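Local coordinates for succinate-acetate/proton symporter SatP (PDB 5ZUG), which forms a hexameric channel in the membrane of Escherichia coli that carries acetate and probably succinate together with protons, at residues Met17-Leu26 with Ile39-Gly48; Thr69-Thr80 with Tyr104-Met115. One frame throughout, in Å; residues are numbered along the deposited sequence.

Contact 1. Residues Met17-Leu26 with Ile39-Gly48. With BNG (nonyl beta-D-glucopyranoside), chain G.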
loop_
_atom_site.group_PDB
_atom_site.type_symbol
_atom_site.label_atom_id
_atom_site.label_comp_id
_atom_site.label_asym_id
_atom_site.label_seq_id
_atom_site.Cartn_x
_atom_site.Cartn_y
_atom_site.Cartn_z
ATOM N N MET A 17 -7.619 -8.823 -19.820
ATOM C CA MET A 17 -7.374 -7.588 -20.551
ATOM C C MET A 17 -5.963 -7.077 -20.309
ATOM O O MET A 17 -5.241 -6.714 -21.247
ATOM C CB MET A 17 -8.371 -6.508 -20.148
ATOM C CG MET A 17 -9.728 -6.637 -20.742
ATOM S SD MET A 17 -9.727 -6.899 -22.527
ATOM C CE MET A 17 -8.658 -5.610 -23.173
ATOM N N GLY A 18 -5.582 -6.981 -19.035
ATOM C CA GLY A 18 -4.257 -6.497 -18.692
ATOM C C GLY A 18 -3.175 -7.325 -19.339
ATOM O O GLY A 18 -2.266 -6.795 -19.979
ATOM N N PHE A 19 -3.239 -8.641 -19.148
ATOM C CA PHE A 19 -2.286 -9.531 -19.793
ATOM C C PHE A 19 -2.294 -9.358 -21.304
ATOM O O PHE A 19 -1.253 -9.111 -21.918
ATOM C CB PHE A 19 -2.599 -10.978 -19.436
ATOM C CG PHE A 19 -1.894 -11.965 -20.305
ATOM C CD1 PHE A 19 -0.635 -12.400 -19.979
ATOM C CD2 PHE A 19 -2.485 -12.442 -21.469
ATOM C CE1 PHE A 19 0.014 -13.304 -20.780
ATOM C CE2 PHE A 19 -1.827 -13.335 -22.283
ATOM C CZ PHE A 19 -0.589 -13.779 -21.930
ATOM N N GLY A 20 -3.460 -9.491 -21.929
ATOM C CA GLY A 20 -3.490 -9.586 -23.379
ATOM C C GLY A 20 -3.009 -8.321 -24.064
ATOM O O GLY A 20 -2.172 -8.367 -24.972
ATOM N N MET A 21 -3.560 -7.177 -23.649
ATOM C CA MET A 21 -3.206 -5.885 -24.227
ATOM C C MET A 21 -1.699 -5.602 -24.077
ATOM O O MET A 21 -1.044 -5.116 -25.012
ATOM C CB MET A 21 -4.083 -4.814 -23.567
ATOM C CG MET A 21 -4.244 -3.558 -24.362
ATOM S SD MET A 21 -5.246 -2.263 -23.601
ATOM C CE MET A 21 -6.908 -2.791 -23.837
ATOM N N THR A 22 -1.130 -5.904 -22.907
ATOM C CA THR A 22 0.303 -5.736 -22.691
ATOM C C THR A 22 1.128 -6.695 -23.546
ATOM O O THR A 22 2.240 -6.352 -23.967
ATOM C CB THR A 22 0.624 -5.930 -21.210
ATOM O OG1 THR A 22 -0.139 -4.994 -20.447
ATOM C CG2 THR A 22 2.086 -5.720 -20.946
ATOM N N THR A 23 0.641 -7.918 -23.761
ATOM C CA THR A 23 1.363 -8.885 -24.587
ATOM C C THR A 23 1.397 -8.448 -26.045
ATOM O O THR A 23 2.408 -8.630 -26.727
ATOM C CB THR A 23 0.720 -10.264 -24.441
ATOM O OG1 THR A 23 0.715 -10.613 -23.062
ATOM C CG2 THR A 23 1.505 -11.330 -25.203
ATOM N N ILE A 24 0.270 -7.944 -26.555
ATOM C CA ILE A 24 0.222 -7.383 -27.904
ATOM C C ILE A 24 1.265 -6.286 -28.052
ATOM O O ILE A 24 2.062 -6.280 -28.998
ATOM C CB ILE A 24 -1.181 -6.837 -28.220
ATOM C CG1 ILE A 24 -2.168 -7.964 -28.482
ATOM C CG2 ILE A 24 -1.135 -6.003 -29.447
ATOM C CD1 ILE A 24 -3.588 -7.469 -28.576
ATOM N N LEU A 25 1.270 -5.332 -27.123
ATOM C CA LEU A 25 2.194 -4.216 -27.255
ATOM C C LEU A 25 3.641 -4.702 -27.276
ATOM O O LEU A 25 4.416 -4.329 -28.166
ATOM C CB LEU A 25 1.949 -3.199 -26.138
ATOM C CG LEU A 25 0.595 -2.513 -26.282
ATOM C CD1 LEU A 25 0.296 -1.567 -25.125
ATOM C CD2 LEU A 25 0.609 -1.763 -27.596
ATOM N N LEU A 26 4.007 -5.590 -26.348
ATOM C CA LEU A 26 5.376 -6.074 -26.313
ATOM C C LEU A 26 5.746 -6.769 -27.615
ATOM O O LEU A 26 6.859 -6.613 -28.121
ATOM C CB LEU A 26 5.557 -7.035 -25.142
ATOM C CG LEU A 26 6.949 -7.681 -25.057
ATOM C CD1 LEU A 26 8.022 -6.631 -24.888
ATOM C CD2 LEU A 26 7.014 -8.717 -23.950
ATOM N N ILE A 39 5.897 2.857 -23.533
ATOM C CA ILE A 39 4.509 2.413 -23.601
ATOM C C ILE A 39 4.392 0.978 -23.108
ATOM O O ILE A 39 3.578 0.667 -22.236
ATOM C CB ILE A 39 3.987 2.538 -25.038
ATOM C CG1 ILE A 39 3.910 3.996 -25.440
ATOM C CG2 ILE A 39 2.665 1.844 -25.168
ATOM C CD1 ILE A 39 3.486 4.171 -26.832
ATOM N N ILE A 40 5.238 0.094 -23.634
ATOM C CA ILE A 40 5.250 -1.293 -23.202
ATOM C C ILE A 40 5.531 -1.381 -21.710
ATOM O O ILE A 40 4.879 -2.147 -20.987
ATOM C CB ILE A 40 6.276 -2.098 -24.021
ATOM C CG1 ILE A 40 5.877 -2.136 -25.498
ATOM C CG2 ILE A 40 6.412 -3.510 -23.468
ATOM C CD1 ILE A 40 6.978 -2.589 -26.428
ATOM N N LEU A 41 6.483 -0.577 -21.218
ATOM C CA LEU A 41 6.870 -0.628 -19.811
ATOM C C LEU A 41 5.776 -0.108 -18.891
ATOM O O LEU A 41 5.570 -0.663 -17.806
ATOM C CB LEU A 41 8.149 0.153 -19.570
ATOM C CG LEU A 41 9.391 -0.351 -20.260
ATOM C CD1 LEU A 41 10.495 0.628 -19.926
ATOM C CD2 LEU A 41 9.723 -1.739 -19.795
ATOM N N ALA A 42 5.114 0.993 -19.269
ATOM C CA ALA A 42 4.019 1.519 -18.461
ATOM C C ALA A 42 2.907 0.491 -18.353
ATOM O O ALA A 42 2.438 0.174 -17.253
ATOM C CB ALA A 42 3.474 2.820 -19.049
ATOM N N MET A 43 2.500 -0.071 -19.498
ATOM C CA MET A 43 1.497 -1.128 -19.494
ATOM C C MET A 43 1.940 -2.294 -18.633
ATOM O O MET A 43 1.142 -2.851 -17.871
ATOM C CB MET A 43 1.209 -1.574 -20.924
ATOM C CG MET A 43 0.380 -0.572 -21.674
ATOM S SD MET A 43 -1.320 -0.495 -21.077
ATOM C CE MET A 43 -2.038 -1.867 -21.944
ATOM N N GLY A 44 3.212 -2.667 -18.731
ATOM C CA GLY A 44 3.713 -3.772 -17.931
ATOM C C GLY A 44 3.636 -3.525 -16.440
ATOM O O GLY A 44 3.466 -4.463 -15.666
ATOM N N ILE A 45 3.754 -2.268 -16.016
ATOM C CA ILE A 45 3.675 -1.953 -14.597
ATOM C C ILE A 45 2.235 -2.050 -14.115
ATOM O O ILE A 45 1.930 -2.788 -13.176
ATOM C CB ILE A 45 4.277 -0.561 -14.317
ATOM C CG1 ILE A 45 5.796 -0.567 -14.555
ATOM C CG2 ILE A 45 3.962 -0.135 -12.899
ATOM C CD1 ILE A 45 6.463 0.793 -14.655
ATOM N N PHE A 46 1.319 -1.331 -14.767
ATOM C CA PHE A 46 0.013 -1.047 -14.178
ATOM C C PHE A 46 -1.108 -1.964 -14.635
ATOM O O PHE A 46 -2.016 -2.227 -13.846
ATOM C CB PHE A 46 -0.400 0.404 -14.437
ATOM C CG PHE A 46 0.511 1.406 -13.781
ATOM C CD1 PHE A 46 0.401 1.684 -12.426
ATOM C CD2 PHE A 46 1.499 2.067 -14.526
ATOM C CE1 PHE A 46 1.254 2.596 -11.835
ATOM C CE2 PHE A 46 2.339 2.969 -13.932
ATOM C CZ PHE A 46 2.222 3.237 -12.592
ATOM N N TYR A 47 -1.084 -2.453 -15.866
ATOM C CA TYR A 47 -2.184 -3.241 -16.404
ATOM C C TYR A 47 -1.853 -4.721 -16.506
ATOM O O TYR A 47 -2.621 -5.562 -16.038
ATOM C CB TYR A 47 -2.578 -2.700 -17.788
ATOM C CG TYR A 47 -4.000 -2.985 -18.207
ATOM C CD1 TYR A 47 -5.044 -2.960 -17.277
ATOM C CD2 TYR A 47 -4.316 -3.205 -19.530
ATOM C CE1 TYR A 47 -6.322 -3.182 -17.652
ATOM C CE2 TYR A 47 -5.606 -3.437 -19.905
ATOM C CZ TYR A 47 -6.611 -3.417 -18.965
ATOM O OH TYR A 47 -7.917 -3.632 -19.353
ATOM N N GLY A 48 -0.747 -5.056 -17.167
ATOM C CA GLY A 48 -0.289 -6.423 -17.205
ATOM C C GLY A 48 0.334 -6.872 -15.905
ATOM O O GLY A 48 0.414 -8.084 -15.652
HETATM C C1 BNG G . -11.978 -18.802 -14.960
HETATM C C2 BNG G . -13.247 -18.568 -15.758
HETATM C C3 BNG G . -14.344 -18.976 -14.896
HETATM C C4 BNG G . -14.336 -20.454 -14.923
HETATM C C5 BNG G . -13.057 -20.995 -14.269
HETATM C C6 BNG G . -12.314 -21.927 -15.139
HETATM C "C1'" BNG G . -9.740 -18.912 -15.080
HETATM C "C2'" BNG G . -9.036 -17.725 -15.730
HETATM C "C3'" BNG G . -7.531 -17.912 -15.617
HETATM C "C4'" BNG G . -6.881 -17.338 -16.899
HETATM C "C5'" BNG G . -5.531 -16.723 -16.529
HETATM C "C6'" BNG G . -4.989 -16.238 -17.877
HETATM C "C7'" BNG G . -3.978 -15.123 -17.641
HETATM C "C8'" BNG G . -2.676 -15.600 -18.290
HETATM C "C9'" BNG G . -2.919 -15.804 -19.780
HETATM O O1 BNG G . -10.945 -19.021 -15.772
HETATM O O2 BNG G . -13.460 -17.216 -16.117
HETATM O O3 BNG G . -15.612 -18.466 -15.347
HETATM O O4 BNG G . -15.515 -20.882 -14.254
HETATM O O5 BNG G . -11.992 -20.010 -14.080
HETATM O O6 BNG G . -11.056 -21.342 -15.046
#

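Contact 2. Residues Thr69-Thr80 with Tyr104-Met115. With BNG (nonyl beta-D-glucopyranoside), chain G.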
loop_
_atom_site.group_PDB
_atom_site.type_symbol
_atom_site.label_atom_id
_atom_site.label_comp_id
_atom_site.label_asym_id
_atom_site.label_seq_id
_atom_site.Cartn_x
_atom_site.Cartn_y
_atom_site.Cartn_z
ATOM N N THR A 69 -3.745 -18.606 -8.924
ATOM C CA THR A 69 -2.363 -18.940 -9.233
ATOM C C THR A 69 -1.901 -18.311 -10.553
ATOM O O THR A 69 -0.763 -17.843 -10.645
ATOM C CB THR A 69 -2.192 -20.461 -9.176
ATOM O OG1 THR A 69 -2.561 -20.898 -7.847
ATOM C CG2 THR A 69 -0.734 -20.864 -9.473
ATOM N N ALA A 70 -2.755 -18.302 -11.587
ATOM C CA ALA A 70 -2.382 -17.755 -12.896
ATOM C C ALA A 70 -2.249 -16.226 -12.920
ATOM O O ALA A 70 -1.162 -15.697 -13.155
ATOM C CB ALA A 70 -3.379 -18.202 -13.969
ATOM N N PHE A 71 -3.359 -15.512 -12.724
ATOM C CA PHE A 71 -3.357 -14.054 -12.827
ATOM C C PHE A 71 -2.299 -13.429 -11.932
ATOM O O PHE A 71 -1.648 -12.453 -12.311
ATOM C CB PHE A 71 -4.722 -13.494 -12.429
ATOM C CG PHE A 71 -5.798 -13.669 -13.459
ATOM C CD1 PHE A 71 -5.611 -13.278 -14.775
ATOM C CD2 PHE A 71 -7.020 -14.222 -13.090
ATOM C CE1 PHE A 71 -6.636 -13.447 -15.706
ATOM C CE2 PHE A 71 -8.024 -14.381 -14.004
ATOM C CZ PHE A 71 -7.834 -14.002 -15.316
ATOM N N THR A 72 -2.161 -13.939 -10.711
ATOM C CA THR A 72 -1.208 -13.371 -9.762
ATOM C C THR A 72 0.238 -13.606 -10.199
ATOM O O THR A 72 1.103 -12.742 -9.974
ATOM C CB THR A 72 -1.443 -13.943 -8.372
ATOM O OG1 THR A 72 -2.843 -13.971 -8.105
ATOM C CG2 THR A 72 -0.787 -13.064 -7.324
ATOM N N SER A 73 0.538 -14.786 -10.779
ATOM C CA SER A 73 1.903 -15.060 -11.237
ATOM C C SER A 73 2.279 -14.231 -12.461
ATOM O O SER A 73 3.386 -13.699 -12.528
ATOM C CB SER A 73 2.076 -16.541 -11.539
ATOM O OG SER A 73 1.997 -17.268 -10.345
ATOM N N TYR A 74 1.375 -14.091 -13.427
ATOM C CA TYR A 74 1.703 -13.368 -14.648
ATOM C C TYR A 74 1.730 -11.865 -14.444
ATOM O O TYR A 74 2.428 -11.169 -15.189
ATOM C CB TYR A 74 0.729 -13.710 -15.758
ATOM C CG TYR A 74 0.896 -15.104 -16.270
ATOM C CD1 TYR A 74 2.143 -15.564 -16.748
ATOM C CD2 TYR A 74 -0.183 -15.986 -16.237
ATOM C CE1 TYR A 74 2.278 -16.860 -17.224
ATOM C CE2 TYR A 74 -0.067 -17.272 -16.692
ATOM C CZ TYR A 74 1.152 -17.715 -17.181
ATOM O OH TYR A 74 1.185 -19.025 -17.605
ATOM N N GLY A 75 0.914 -11.337 -13.531
ATOM C CA GLY A 75 1.085 -9.954 -13.122
ATOM C C GLY A 75 2.449 -9.723 -12.510
ATOM O O GLY A 75 3.095 -8.711 -12.770
ATOM N N SER A 76 2.910 -10.671 -11.698
ATOM C CA SER A 76 4.270 -10.617 -11.167
ATOM C C SER A 76 5.326 -10.758 -12.258
ATOM O O SER A 76 6.367 -10.098 -12.186
ATOM C CB SER A 76 4.475 -11.690 -10.094
ATOM O OG SER A 76 3.664 -11.441 -8.964
ATOM N N PHE A 77 5.099 -11.621 -13.259
ATOM C CA PHE A 77 6.054 -11.731 -14.358
ATOM C C PHE A 77 6.255 -10.385 -15.036
ATOM O O PHE A 77 7.388 -9.958 -15.273
ATOM C CB PHE A 77 5.591 -12.733 -15.402
ATOM C CG PHE A 77 6.246 -12.525 -16.750
ATOM C CD1 PHE A 77 7.522 -13.027 -17.002
ATOM C CD2 PHE A 77 5.598 -11.819 -17.765
ATOM C CE1 PHE A 77 8.146 -12.838 -18.245
ATOM C CE2 PHE A 77 6.214 -11.624 -18.996
ATOM C CZ PHE A 77 7.502 -12.142 -19.234
ATOM N N TRP A 78 5.152 -9.717 -15.380
ATOM C CA TRP A 78 5.245 -8.414 -16.016
ATOM C C TRP A 78 5.984 -7.406 -15.148
ATOM O O TRP A 78 6.697 -6.542 -15.679
ATOM C CB TRP A 78 3.860 -7.911 -16.380
ATOM C CG TRP A 78 3.350 -8.526 -17.630
ATOM C CD1 TRP A 78 2.327 -9.402 -17.748
ATOM C CD2 TRP A 78 3.897 -8.366 -18.951
ATOM N NE1 TRP A 78 2.157 -9.764 -19.065
ATOM C CE2 TRP A 78 3.107 -9.145 -19.824
ATOM C CE3 TRP A 78 4.962 -7.603 -19.489
ATOM C CZ2 TRP A 78 3.337 -9.197 -21.205
ATOM C CZ3 TRP A 78 5.190 -7.655 -20.860
ATOM C CH2 TRP A 78 4.380 -8.441 -21.703
ATOM N N LEU A 79 5.811 -7.478 -13.824
ATOM C CA LEU A 79 6.578 -6.616 -12.933
ATOM C C LEU A 79 8.060 -6.978 -12.951
ATOM O O LEU A 79 8.920 -6.085 -12.987
ATOM C CB LEU A 79 6.038 -6.690 -11.508
ATOM C CG LEU A 79 4.715 -5.981 -11.292
ATOM C CD1 LEU A 79 4.329 -5.988 -9.838
ATOM C CD2 LEU A 79 4.843 -4.578 -11.808
ATOM N N THR A 80 8.385 -8.278 -12.944
ATOM C CA THR A 80 9.795 -8.636 -13.008
ATOM C C THR A 80 10.384 -8.206 -14.344
ATOM O O THR A 80 11.540 -7.763 -14.401
ATOM C CB THR A 80 10.041 -10.138 -12.767
ATOM O OG1 THR A 80 9.368 -10.936 -13.746
ATOM C CG2 THR A 80 9.641 -10.553 -11.358
ATOM N N TYR A 104 15.116 -17.692 -17.880
ATOM C CA TYR A 104 14.039 -17.053 -17.135
ATOM C C TYR A 104 12.711 -17.178 -17.875
ATOM O O TYR A 104 11.722 -17.663 -17.308
ATOM C CB TYR A 104 14.448 -15.603 -16.884
ATOM C CG TYR A 104 13.380 -14.562 -16.700
ATOM C CD1 TYR A 104 12.902 -13.845 -17.787
ATOM C CD2 TYR A 104 12.893 -14.238 -15.444
ATOM C CE1 TYR A 104 11.957 -12.852 -17.635
ATOM C CE2 TYR A 104 11.947 -13.247 -15.287
ATOM C CZ TYR A 104 11.487 -12.553 -16.383
ATOM O OH TYR A 104 10.555 -11.552 -16.234
ATOM N N LEU A 105 12.663 -16.739 -19.142
ATOM C CA LEU A 105 11.462 -16.962 -19.951
ATOM C C LEU A 105 11.180 -18.453 -20.161
ATOM O O LEU A 105 10.028 -18.844 -20.389
ATOM C CB LEU A 105 11.560 -16.259 -21.305
ATOM C CG LEU A 105 11.614 -14.738 -21.281
ATOM C CD1 LEU A 105 12.190 -14.211 -22.593
ATOM C CD2 LEU A 105 10.245 -14.181 -21.000
ATOM N N GLY A 106 12.212 -19.298 -20.101
ATOM C CA GLY A 106 11.981 -20.728 -20.233
ATOM C C GLY A 106 11.259 -21.308 -19.032
ATOM O O GLY A 106 10.342 -22.117 -19.191
ATOM N N LEU A 107 11.648 -20.893 -17.818
ATOM C CA LEU A 107 10.898 -21.271 -16.617
ATOM C C LEU A 107 9.442 -20.802 -16.673
ATOM O O LEU A 107 8.536 -21.549 -16.291
ATOM C CB LEU A 107 11.577 -20.715 -15.360
ATOM C CG LEU A 107 12.591 -21.541 -14.576
ATOM C CD1 LEU A 107 13.327 -20.693 -13.582
ATOM C CD2 LEU A 107 11.829 -22.609 -13.814
ATOM N N TRP A 108 9.192 -19.559 -17.110
ATOM C CA TRP A 108 7.802 -19.120 -17.239
ATOM C C TRP A 108 7.075 -19.964 -18.284
ATOM O O TRP A 108 5.860 -20.179 -18.189
ATOM C CB TRP A 108 7.731 -17.617 -17.570
ATOM C CG TRP A 108 8.055 -16.711 -16.370
ATOM C CD1 TRP A 108 9.235 -16.064 -16.127
ATOM C CD2 TRP A 108 7.196 -16.388 -15.267
ATOM N NE1 TRP A 108 9.161 -15.357 -14.954
ATOM C CE2 TRP A 108 7.925 -15.543 -14.401
ATOM C CE3 TRP A 108 5.879 -16.727 -14.927
ATOM C CZ2 TRP A 108 7.379 -15.028 -13.211
ATOM C CZ3 TRP A 108 5.339 -16.216 -13.749
ATOM C CH2 TRP A 108 6.088 -15.378 -12.906
ATOM N N GLY A 109 7.813 -20.462 -19.280
ATOM C CA GLY A 109 7.250 -21.427 -20.214
ATOM C C GLY A 109 6.859 -22.752 -19.572
ATOM O O GLY A 109 5.837 -23.342 -19.936
ATOM N N VAL A 110 7.704 -23.288 -18.672
ATOM C CA VAL A 110 7.332 -24.556 -18.029
ATOM C C VAL A 110 6.156 -24.347 -17.074
ATOM O O VAL A 110 5.243 -25.178 -17.023
ATOM C CB VAL A 110 8.535 -25.246 -17.340
ATOM C CG1 VAL A 110 8.094 -26.491 -16.583
ATOM C CG2 VAL A 110 9.673 -25.565 -18.299
ATOM N N PHE A 111 6.135 -23.224 -16.329
ATOM C CA PHE A 111 4.965 -22.897 -15.507
ATOM C C PHE A 111 3.705 -22.852 -16.353
ATOM O O PHE A 111 2.677 -23.418 -15.977
ATOM C CB PHE A 111 5.136 -21.559 -14.783
ATOM C CG PHE A 111 3.843 -21.035 -14.179
ATOM C CD1 PHE A 111 3.277 -21.640 -13.043
ATOM C CD2 PHE A 111 3.169 -19.968 -14.771
ATOM C CE1 PHE A 111 2.081 -21.177 -12.491
ATOM C CE2 PHE A 111 1.962 -19.505 -14.237
ATOM C CZ PHE A 111 1.416 -20.115 -13.085
ATOM N N THR A 112 3.772 -22.183 -17.510
ATOM C CA THR A 112 2.619 -22.096 -18.407
ATOM C C THR A 112 2.222 -23.461 -18.958
ATOM O O THR A 112 1.035 -23.734 -19.153
ATOM C CB THR A 112 2.927 -21.131 -19.552
ATOM O OG1 THR A 112 3.340 -19.870 -19.013
ATOM C CG2 THR A 112 1.725 -20.929 -20.449
ATOM N N LEU A 113 3.201 -24.335 -19.212
ATOM C CA LEU A 113 2.918 -25.658 -19.772
ATOM C C LEU A 113 2.029 -26.490 -18.854
ATOM O O LEU A 113 1.033 -27.069 -19.299
ATOM C CB LEU A 113 4.229 -26.389 -20.053
ATOM C CG LEU A 113 4.131 -27.848 -20.499
ATOM C CD1 LEU A 113 3.509 -27.989 -21.875
ATOM C CD2 LEU A 113 5.523 -28.456 -20.469
ATOM N N PHE A 114 2.395 -26.595 -17.574
ATOM C CA PHE A 114 1.560 -27.309 -16.616
ATOM C C PHE A 114 0.191 -26.665 -16.517
ATOM O O PHE A 114 -0.836 -27.352 -16.523
ATOM C CB PHE A 114 2.220 -27.310 -15.244
ATOM C CG PHE A 114 3.344 -28.289 -15.110
ATOM C CD1 PHE A 114 3.095 -29.624 -14.819
ATOM C CD2 PHE A 114 4.662 -27.868 -15.273
ATOM C CE1 PHE A 114 4.145 -30.525 -14.697
ATOM C CE2 PHE A 114 5.712 -28.763 -15.157
ATOM C CZ PHE A 114 5.456 -30.093 -14.866
ATOM N N MET A 115 0.160 -25.337 -16.428
ATOM C CA MET A 115 -1.105 -24.637 -16.305
ATOM C C MET A 115 -1.993 -24.864 -17.514
ATOM O O MET A 115 -3.213 -24.736 -17.400
ATOM C CB MET A 115 -0.851 -23.144 -16.099
ATOM C CG MET A 115 -0.086 -22.800 -14.847
ATOM S SD MET A 115 -1.017 -23.195 -13.362
ATOM C CE MET A 115 -2.234 -21.876 -13.351
HETATM C C1 BNG G . -11.978 -18.802 -14.960
HETATM C C2 BNG G . -13.247 -18.568 -15.758
HETATM C C3 BNG G . -14.344 -18.976 -14.896
HETATM C C4 BNG G . -14.336 -20.454 -14.923
HETATM C C5 BNG G . -13.057 -20.995 -14.269
HETATM C C6 BNG G . -12.314 -21.927 -15.139
HETATM C "C1'" BNG G . -9.740 -18.912 -15.080
HETATM C "C2'" BNG G . -9.036 -17.725 -15.730
HETATM C "C3'" BNG G . -7.531 -17.912 -15.617
HETATM C "C4'" BNG G . -6.881 -17.338 -16.899
HETATM C "C5'" BNG G . -5.531 -16.723 -16.529
HETATM C "C6'" BNG G . -4.989 -16.238 -17.877
HETATM C "C7'" BNG G . -3.978 -15.123 -17.641
HETATM C "C8'" BNG G . -2.676 -15.600 -18.290
HETATM C "C9'" BNG G . -2.919 -15.804 -19.780
HETATM O O1 BNG G . -10.945 -19.021 -15.772
HETATM O O2 BNG G . -13.460 -17.216 -16.117
HETATM O O3 BNG G . -15.612 -18.466 -15.347
HETATM O O4 BNG G . -15.515 -20.882 -14.254
HETATM O O5 BNG G . -11.992 -20.010 -14.080
HETATM O O6 BNG G . -11.056 -21.342 -15.046
#

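Contact 1. Residues Met17-Leu26 with Ile39-Gly48
The antiparallel packing of helices 12-31 and 38-58, a glycine-mediated helix pair of the six-helix SatP subunit, brings its backbones closest where Gly18 faces Gly48, their CA atoms 4.2 Å apart, with Tyr47 beside them. The CA of Gly18 sits over the centre of the Tyr47 ring, 3.5 Å from its centroid, and also makes a CA-H...O contact with Tyr47 O. Tyr47 can lie this flat against the opposite backbone because its CG stands anti to its own N (chi1 -155°), which lays the ring alongside Met17; the CB of Met17 is 3.7 Å from Tyr47 CZ. The hydroxyl beyond is satisfied by Ser73 of a second subunit, whose Trp108 ring also meets the Tyr47 ring.

The axes of segments 17-26 and 39-48 come within 8.3 Å at 172°, and the packing is knobs-into-holes. The knob Thr22 enters among Met43, Gly44, Tyr47 and Gly48, its CG2 resting 3.9 Å from Gly44 N. Thr22 OG1 turns back to donate a 2.8 Å bond to Gly18 O, so the buried hydroxyl is paired within its own helix. Sulfur and methyl groups fill the next layer: Met21 SD touches Met43 CE at 3.6 Å and approaches the Tyr47 ring obliquely as a Met-aromatic contact. Further along, Leu25 CD1 meets Met43 CG, and the Leu26 side chain crosses that of Ile40 at roughly a right angle, with Leu26 CD1 3.8 Å from Ile40 CG2.

Contact 2. Residues Thr69-Thr80 with Tyr104-Met115
Phe77 and Trp108 lead an aromatic cluster, completed by Tyr104, between the antiparallel helices 65-86 and 98-117 of the SatP subunit. It illustrates how large rings can fill a wide helix pair: the axes of segments 69-80 and 104-115 come no closer than 11.8 Å, and side chains bridge the distance. The packing is tightest over the Trp108 indole. Phe77 CB lies above its six-membered ring, 3.6 Å from the centroid, while the Phe77 ring turns its edge to the face of the five-membered ring, with planes at 68°. With CG anti to the backbone N (chi1 159°), Phe77 can set both CB and ring edge against one indole. At the indole's far end, Trp108 CH2 is 3.2 Å from Ser73 O. An alanine in place of Trp108 would probably open a large gap beneath Phe77, deprive that ring of the face it abuts, and remove the surface that Tyr47 of a third subunit meets.

The pairing of Phe77 with Tyr104 is looser: the rings are nearly parallel but slid apart, with little overlap. The Tyr104 hydroxyl donates to Thr80 OG1 at 2.8 Å, and Thr80 OG1 itself donates to Phe77 O. The opposite end of the contact is also looser, an apolar touch in which Met115 CE reaches Ala70 CB at 3.9 Å. Ala70 and Tyr74 also border the alkyl chain of nonyl glucoside, a detergent occupying this side. Between that end and the indole, Phe111 points an edge at the face of Tyr74 in an offset edge-to-face pair. Here too Tyr74 OH donates to Thr112 OG1 at 2.7 Å, and that oxygen, in the plane of the Tyr74 ring, donates in turn to Trp108 O.

How the contacts relate
Contacts 1 and 2 follow one another along the chain, their centres about 15 Å apart, and Trp78 joins them: on the helix of contact 2 but turned away from its partner 104-115, it packs against contact 1, with Trp78 CD1 3.1 Å from Gly48 O and Trp78 CH2 3.5 Å from Leu26 CD2. Both also touch the nonyl glucoside. Its terminal C9' lies over the Phe19 face, with Phe19 CE2 at 3.7 Å, while C8' is 3.3 Å from Tyr74 CD2. The hexamer relates them again, since the 17-26/39-48 surface of one subunit packs on the 69-80/104-115 surface of another, Met17 against Phe111 and Leu25 against Leu107.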